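Local structure of Phospholipase/Carboxylesterase (Dyadobacter fermentans, 4H0C) at residues A[29-35]-A[56-62]. The protein probably hydrolyses carboxylic esters, perhaps including palmitoyl thioesters on proteins. Numbering follows the deposited sequence.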
loop_
_atom_site.group_PDB
_atom_site.type_symbol
_atom_site.label_atom_id
_atom_site.label_comp_id
_atom_site.label_asym_id
_atom_site.label_seq_id
_atom_site.Cartn_x
_atom_site.Cartn_y
_atom_site.Cartn_z
ATOM N N HIS A 29 0.838 -1.965 7.427
ATOM C CA HIS A 29 -0.180 -1.859 8.458
ATOM C C HIS A 29 -0.793 -0.480 8.541
ATOM O O HIS A 29 -0.247 0.521 8.019
ATOM C CB HIS A 29 0.373 -2.269 9.827
ATOM C CG HIS A 29 1.403 -1.305 10.413
ATOM N ND1 HIS A 29 1.068 -0.102 10.983
ATOM C CD2 HIS A 29 2.782 -1.439 10.568
ATOM C CE1 HIS A 29 2.196 0.499 11.452
ATOM N NE2 HIS A 29 3.244 -0.313 11.178
ATOM N N GLY A 30 -1.924 -0.423 9.228
ATOM C CA GLY A 30 -2.645 0.823 9.415
ATOM C C GLY A 30 -2.241 1.623 10.648
ATOM O O GLY A 30 -1.329 1.243 11.385
ATOM N N ARG A 31 -2.934 2.735 10.865
ATOM C CA ARG A 31 -2.630 3.641 11.983
ATOM C C ARG A 31 -2.857 2.939 13.321
ATOM O O ARG A 31 -3.940 2.375 13.563
ATOM C CB ARG A 31 -3.476 4.913 11.904
ATOM C CG ARG A 31 -3.018 6.023 12.845
ATOM C CD ARG A 31 -3.986 7.205 12.805
ATOM N NE ARG A 31 -4.080 7.735 11.433
ATOM C CZ ARG A 31 -3.263 8.662 10.923
ATOM N NH1 ARG A 31 -2.304 9.209 11.667
ATOM N NH2 ARG A 31 -3.409 9.048 9.666
ATOM N N GLY A 32 -1.850 2.996 14.187
ATOM C CA GLY A 32 -1.914 2.309 15.485
ATOM C C GLY A 32 -1.686 0.808 15.393
ATOM O O GLY A 32 -1.827 0.093 16.391
ATOM N N GLY A 33 -1.326 0.325 14.204
ATOM C CA GLY A 33 -1.223 -1.105 13.949
ATOM C C GLY A 33 0.197 -1.605 14.008
ATOM O O GLY A 33 1.134 -0.843 14.304
ATOM N N THR A 34 0.372 -2.896 13.739
ATOM C CA THR A 34 1.707 -3.488 13.807
ATOM C C THR A 34 1.969 -4.357 12.616
ATOM O O THR A 34 1.031 -4.855 11.973
ATOM C CB THR A 34 1.928 -4.337 15.097
ATOM O OG1 THR A 34 1.080 -5.488 15.064
ATOM C CG2 THR A 34 1.641 -3.524 16.367
ATOM N N ALA A 35 3.256 -4.559 12.328
ATOM C CA ALA A 35 3.658 -5.498 11.282
ATOM C C ALA A 35 3.135 -6.915 11.532
ATOM O O ALA A 35 2.635 -7.578 10.593
ATOM C CB ALA A 35 5.163 -5.509 11.148
ATOM N N GLN A 56 7.681 -2.090 10.179
ATOM C CA GLN A 56 6.937 -1.574 11.322
ATOM C C GLN A 56 7.122 -0.067 11.430
ATOM O O GLN A 56 8.259 0.407 11.481
ATOM C CB GLN A 56 7.428 -2.239 12.625
ATOM C CG GLN A 56 6.881 -1.586 13.887
ATOM C CD GLN A 56 5.392 -1.847 14.083
ATOM O OE1 GLN A 56 4.942 -3.004 14.025
ATOM N NE2 GLN A 56 4.616 -0.778 14.326
ATOM N N ALA A 57 6.015 0.671 11.534
ATOM C CA ALA A 57 6.082 2.123 11.690
ATOM C C ALA A 57 6.498 2.509 13.103
ATOM O O ALA A 57 6.033 1.932 14.092
ATOM C CB ALA A 57 4.756 2.782 11.336
ATOM N N THR A 58 7.396 3.488 13.179
ATOM C CA THR A 58 7.705 4.143 14.432
ATOM C C THR A 58 6.435 4.851 14.882
ATOM O O THR A 58 5.693 5.369 14.050
ATOM C CB THR A 58 8.885 5.112 14.238
ATOM O OG1 THR A 58 10.050 4.329 13.949
ATOM C CG2 THR A 58 9.153 5.954 15.492
ATOM N N ASN A 59 6.170 4.807 16.187
ATOM C CA ASN A 59 4.918 5.312 16.784
ATOM C C ASN A 59 3.666 4.569 16.303
ATOM O O ASN A 59 2.523 5.035 16.509
ATOM C CB ASN A 59 4.789 6.819 16.576
ATOM C CG ASN A 59 5.890 7.601 17.283
ATOM O OD1 ASN A 59 6.286 7.244 18.389
ATOM N ND2 ASN A 59 6.389 8.671 16.647
ATOM N N ASN A 60 3.887 3.398 15.696
ATOM C CA ASN A 60 2.820 2.596 15.083
ATOM C C ASN A 60 1.967 3.424 14.114
ATOM O O ASN A 60 0.784 3.135 13.910
ATOM C CB ASN A 60 1.899 1.973 16.146
ATOM C CG ASN A 60 2.556 0.871 16.947
ATOM O OD1 ASN A 60 3.687 0.476 16.701
ATOM N ND2 ASN A 60 1.826 0.362 17.920
ATOM N N SER A 61 2.574 4.447 13.507
ATOM C CA SER A 61 1.847 5.326 12.608
ATOM C C SER A 61 2.783 5.913 11.568
ATOM O O SER A 61 3.795 6.547 11.917
ATOM C CB SER A 61 1.150 6.443 13.406
ATOM O OG SER A 61 0.487 7.358 12.532
ATOM N N TRP A 62 2.442 5.701 10.289
ATOM C CA TRP A 62 3.267 6.210 9.166
ATOM C C TRP A 62 3.437 7.706 9.130
ATOM O O TRP A 62 4.509 8.201 8.779
ATOM C CB TRP A 62 2.778 5.654 7.823
ATOM C CG TRP A 62 2.824 4.145 7.813
ATOM C CD1 TRP A 62 1.757 3.244 7.736
ATOM C CD2 TRP A 62 4.029 3.314 7.877
ATOM N NE1 TRP A 62 2.216 1.949 7.756
ATOM C CE2 TRP A 62 3.577 1.921 7.862
ATOM C CE3 TRP A 62 5.385 3.587 7.980
ATOM C CZ2 TRP A 62 4.482 0.848 7.921
ATOM C CZ3 TRP A 62 6.282 2.519 8.032
ATOM C CH2 TRP A 62 5.835 1.176 8.010
HETATM O O HOH W 1 -1.199 8.915 14.130
#
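Two loops that follow neighbouring parallel strands, 23-28 and 50-55, meet here with a buried imidazole at the centre of the contact. With chi1 p, H29 folds its ring back toward the type II turn G30–G33, where H29 ND1 donates to G30 O (2.8 Å). That fixes NE2 as the acceptor, and A57 N donates to it (H29 NE2 to A57 N, 3.0 Å); histidine suits the place because one small ring can do both. The five-membered ring of W62 (chi1 m) makes an offset stack with this imidazole, centroids 4.7 Å apart and planes at 27°, while W62 NE1 donates to H29 O (2.9 Å). Within the turn, G32 has positive phi, readily adopted without a side chain, and G32 N reaches N60 O at 2.7 Å; a CB on G33 would collide with G30 O. Q56, t at chi1 and p at chi2, curls its amide back so that Q56 OE1 accepts from A35 N (2.9 Å) at the start of helix 35-39, Q56 NE2 binding A57 O (3.1 Å). T34 N-caps that helix through D37 N. R31, turned to m at chi3, gives NH1 to a water shared with S61 OG; its guanidinium also bonds Y65 O and a citrate, probably from the crystallisation liquor. W62 packs against, and S61 OG bonds Q109 within, a probable nucleophile elbow. Alpha/beta-hydrolases usually carry part of the oxyanion hole after this strand; neutral, ND1-protonated H29, not the putative triad histidine, is consistent with holding that loop in place.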